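Long-range contact in P450 epoxidase (Sorangium cellulosum, PDB 1Q5D), which is a cytochrome P450, a largely helical haem protein, with bound haem and a second ligand in its pocket: residues Ile158-Ala166 / Arg216-Leu226. Numbering follows the deposited sequence.
Sequences ISALLKVPA and RRRNPLENDVL
Arg216 reaches from the end of helix 195-218 to the Schellman turn closing helix 154-161 and points both terminal nitrogens at one backbone oxygen. NH1 lies 3.0 Å and NH2 3.1 Å from Leu162 O, which sits within 3° of the guanidinium plane; NH2 meets it in the carbonyl plane, NH1 from above that carbonyl plane, off either lone pair. Bends at chi2 (73°) and chi3 fold the arginine toward Asp224, whose OD2 forms a salt bridge with NH1 at 3.0 Å through its syn lone pair. Lys163 and Asp224 run alongside each other, pointing opposite ways; a bend at chi4 brings NZ to 3.1 Å from Asp224 OD1, a second salt bridge, on the anti lone pair. Leu221 CD1 lies over one guanidinium face, toward its rim, and touches Lys163 CD. Deeper in, Leu162 CD1 packs on Leu226 CG at 4.0 Å beside Val248 of helix 241-255. Leu161 CD1 meets Val225 CG2 at 3.7 Å, and a water 2.7 Å from Leu161 O accepts from Val225 N. The turn after the P450 E helix thus meets the G-H loop. Asp224, N-cap of helix 225-234, also bonds Thr227 through OD2; flanked by two cations, its carboxylate is probably ionised and ties both helix ends to the turn.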
loop_
_atom_site.group_PDB
_atom_site.type_symbol
_atom_site.label_atom_id
_atom_site.label_comp_id
_atom_site.label_asym_id
_atom_site.label_seq_id
_atom_site.Cartn_x
_atom_site.Cartn_y
_atom_site.Cartn_z
ATOM N N ILE A 158 1.631 1.898 13.145
ATOM C CA ILE A 158 3.001 1.458 12.966
ATOM C C ILE A 158 3.890 1.897 14.140
ATOM O O ILE A 158 4.715 1.125 14.609
ATOM C CB ILE A 158 3.570 1.980 11.627
ATOM C CG1 ILE A 158 2.850 1.298 10.459
ATOM C CG2 ILE A 158 5.059 1.722 11.545
ATOM C CD1 ILE A 158 3.313 1.765 9.076
ATOM N N SER A 159 3.727 3.137 14.584
ATOM C CA SER A 159 4.515 3.666 15.704
ATOM C C SER A 159 4.241 2.925 17.012
ATOM O O SER A 159 5.139 2.746 17.831
ATOM C CB SER A 159 4.238 5.144 15.903
ATOM O OG SER A 159 5.016 5.908 15.001
ATOM N N ALA A 160 2.994 2.521 17.210
ATOM C CA ALA A 160 2.639 1.686 18.354
ATOM C C ALA A 160 3.361 0.342 18.260
ATOM O O ALA A 160 3.907 -0.151 19.249
ATOM C CB ALA A 160 1.125 1.493 18.421
ATOM N N LEU A 161 3.388 -0.249 17.061
ATOM C CA LEU A 161 4.073 -1.524 16.861
ATOM C C LEU A 161 5.583 -1.384 17.102
ATOM O O LEU A 161 6.253 -2.324 17.567
ATOM C CB LEU A 161 3.797 -2.045 15.447
ATOM C CG LEU A 161 4.553 -3.284 14.954
ATOM C CD1 LEU A 161 3.990 -4.564 15.582
ATOM C CD2 LEU A 161 4.512 -3.369 13.431
ATOM N N LEU A 162 6.105 -0.204 16.777
ATOM C CA LEU A 162 7.523 0.101 16.919
ATOM C C LEU A 162 7.846 0.725 18.287
ATOM O O LEU A 162 9.010 0.975 18.592
ATOM C CB LEU A 162 7.952 1.086 15.826
ATOM C CG LEU A 162 8.600 0.605 14.522
ATOM C CD1 LEU A 162 8.390 -0.867 14.173
ATOM C CD2 LEU A 162 8.214 1.540 13.354
ATOM N N LYS A 163 6.807 0.985 19.077
ATOM C CA LYS A 163 6.927 1.642 20.373
ATOM C C LYS A 163 7.622 2.995 20.242
ATOM O O LYS A 163 8.580 3.305 20.956
ATOM C CB LYS A 163 7.595 0.713 21.399
ATOM C CG LYS A 163 6.790 -0.580 21.612
ATOM C CD LYS A 163 7.113 -1.248 22.944
ATOM C CE LYS A 163 6.200 -2.451 23.201
ATOM N NZ LYS A 163 6.323 -3.495 22.146
ATOM N N VAL A 164 7.124 3.794 19.302
ATOM C CA VAL A 164 7.581 5.163 19.105
ATOM C C VAL A 164 6.495 6.086 19.646
ATOM O O VAL A 164 5.322 5.844 19.427
ATOM C CB VAL A 164 7.836 5.446 17.600
ATOM C CG1 VAL A 164 8.169 6.909 17.349
ATOM C CG2 VAL A 164 8.930 4.563 17.073
ATOM N N PRO A 165 6.881 7.121 20.383
ATOM C CA PRO A 165 5.921 8.078 20.964
ATOM C C PRO A 165 5.054 8.776 19.916
ATOM O O PRO A 165 5.542 9.068 18.820
ATOM C CB PRO A 165 6.827 9.113 21.646
ATOM C CG PRO A 165 8.123 8.397 21.872
ATOM C CD PRO A 165 8.282 7.440 20.728
ATOM N N ALA A 166 3.795 9.061 20.251
ATOM C CA ALA A 166 2.873 9.718 19.320
ATOM C C ALA A 166 3.419 11.057 18.814
ATOM O O ALA A 166 2.970 11.583 17.787
ATOM C CB ALA A 166 1.495 9.899 19.962
ATOM N N ARG A 216 16.498 2.027 21.271
ATOM C CA ARG A 216 15.999 0.687 21.559
ATOM C C ARG A 216 17.162 -0.263 21.825
ATOM O O ARG A 216 17.017 -1.253 22.544
ATOM C CB ARG A 216 15.111 0.153 20.422
ATOM C CG ARG A 216 14.416 -1.186 20.789
ATOM C CD ARG A 216 13.275 -1.036 21.793
ATOM N NE ARG A 216 12.628 0.260 21.659
ATOM C CZ ARG A 216 11.610 0.490 20.838
ATOM N NH1 ARG A 216 11.111 -0.519 20.124
ATOM N NH2 ARG A 216 11.066 1.704 20.757
ATOM N N ARG A 217 18.326 0.041 21.263
ATOM C CA ARG A 217 19.499 -0.786 21.517
ATOM C C ARG A 217 19.947 -0.559 22.959
ATOM O O ARG A 217 20.429 -1.481 23.628
ATOM C CB ARG A 217 20.635 -0.423 20.568
ATOM C CG ARG A 217 20.577 -1.146 19.229
ATOM C CD ARG A 217 21.880 -1.096 18.446
ATOM N NE ARG A 217 22.370 0.275 18.311
ATOM C CZ ARG A 217 23.657 0.625 18.337
ATOM N NH1 ARG A 217 24.606 -0.291 18.514
ATOM N NH2 ARG A 217 23.995 1.899 18.192
ATOM N N ARG A 218 19.773 0.683 23.409
ATOM C CA ARG A 218 20.128 1.113 24.760
ATOM C C ARG A 218 19.128 0.577 25.799
ATOM O O ARG A 218 19.523 0.101 26.877
ATOM C CB ARG A 218 20.202 2.649 24.787
ATOM C CG ARG A 218 20.092 3.315 26.153
ATOM C CD ARG A 218 20.238 4.859 26.096
ATOM N NE ARG A 218 20.456 5.476 27.410
ATOM C CZ ARG A 218 21.618 5.464 28.075
ATOM N NH1 ARG A 218 22.688 4.865 27.571
ATOM N NH2 ARG A 218 21.713 6.065 29.254
ATOM N N ASN A 219 17.839 0.662 25.466
ATOM C CA ASN A 219 16.762 0.107 26.294
ATOM C C ASN A 219 15.899 -0.969 25.601
ATOM O O ASN A 219 14.735 -0.703 25.286
ATOM C CB ASN A 219 15.860 1.243 26.763
ATOM C CG ASN A 219 16.638 2.335 27.482
ATOM O OD1 ASN A 219 17.259 2.078 28.508
ATOM N ND2 ASN A 219 16.624 3.545 26.936
ATOM N N PRO A 220 16.438 -2.169 25.392
ATOM C CA PRO A 220 15.694 -3.228 24.690
ATOM C C PRO A 220 14.458 -3.621 25.481
ATOM O O PRO A 220 14.443 -3.440 26.710
ATOM C CB PRO A 220 16.687 -4.388 24.654
ATOM C CG PRO A 220 17.564 -4.117 25.872
ATOM C CD PRO A 220 17.768 -2.634 25.824
ATOM N N LEU A 221 13.445 -4.159 24.796
ATOM C CA LEU A 221 12.175 -4.483 25.445
ATOM C C LEU A 221 11.748 -5.939 25.205
ATOM O O LEU A 221 12.225 -6.590 24.276
ATOM C CB LEU A 221 11.081 -3.526 24.975
ATOM C CG LEU A 221 11.205 -2.029 25.279
ATOM C CD1 LEU A 221 10.240 -1.234 24.413
ATOM C CD2 LEU A 221 10.970 -1.743 26.771
ATOM N N GLU A 222 10.852 -6.443 26.052
ATOM C CA GLU A 222 10.308 -7.790 25.888
ATOM C C GLU A 222 9.146 -7.762 24.893
ATOM O O GLU A 222 8.430 -6.759 24.809
ATOM C CB GLU A 222 9.817 -8.345 27.231
ATOM C CG GLU A 222 10.869 -9.100 28.030
ATOM C CD GLU A 222 10.328 -9.628 29.349
ATOM O OE1 GLU A 222 9.773 -10.750 29.362
ATOM O OE2 GLU A 222 10.445 -8.919 30.374
ATOM N N ASN A 223 8.954 -8.869 24.171
ATOM C CA ASN A 223 7.879 -8.997 23.178
ATOM C C ASN A 223 7.824 -7.759 22.299
ATOM O O ASN A 223 6.796 -7.086 22.218
ATOM C CB ASN A 223 6.512 -9.215 23.842
ATOM C CG ASN A 223 6.543 -10.287 24.919
ATOM O OD1 ASN A 223 6.979 -11.417 24.682
ATOM N ND2 ASN A 223 6.085 -9.934 26.120
ATOM N N ASP A 224 8.943 -7.457 21.654
ATOM C CA ASP A 224 9.081 -6.198 20.938
ATOM C C ASP A 224 9.725 -6.452 19.592
ATOM O O ASP A 224 10.754 -7.116 19.508
ATOM C CB ASP A 224 9.920 -5.227 21.775
ATOM C CG ASP A 224 10.116 -3.891 21.094
ATOM O OD1 ASP A 224 9.115 -3.176 20.901
ATOM O OD2 ASP A 224 11.226 -3.478 20.720
ATOM N N VAL A 225 9.110 -5.946 18.527
ATOM C CA VAL A 225 9.556 -6.266 17.174
ATOM C C VAL A 225 10.952 -5.739 16.915
ATOM O O VAL A 225 11.846 -6.479 16.466
ATOM C CB VAL A 225 8.611 -5.671 16.088
ATOM C CG1 VAL A 225 9.206 -5.877 14.695
ATOM C CG2 VAL A 225 7.247 -6.287 16.180
ATOM N N LEU A 226 11.142 -4.454 17.197
ATOM C CA LEU A 226 12.458 -3.825 17.007
ATOM C C LEU A 226 13.550 -4.497 17.833
ATOM O O LEU A 226 14.627 -4.809 17.319
ATOM C CB LEU A 226 12.404 -2.330 17.309
ATOM C CG LEU A 226 11.792 -1.428 16.235
ATOM C CD1 LEU A 226 12.022 0.039 16.601
ATOM C CD2 LEU A 226 12.367 -1.730 14.826
HETATM O O HOH W 1 9.083 -2.490 18.555
HETATM O O HOH W 2 6.480 -4.507 19.066
#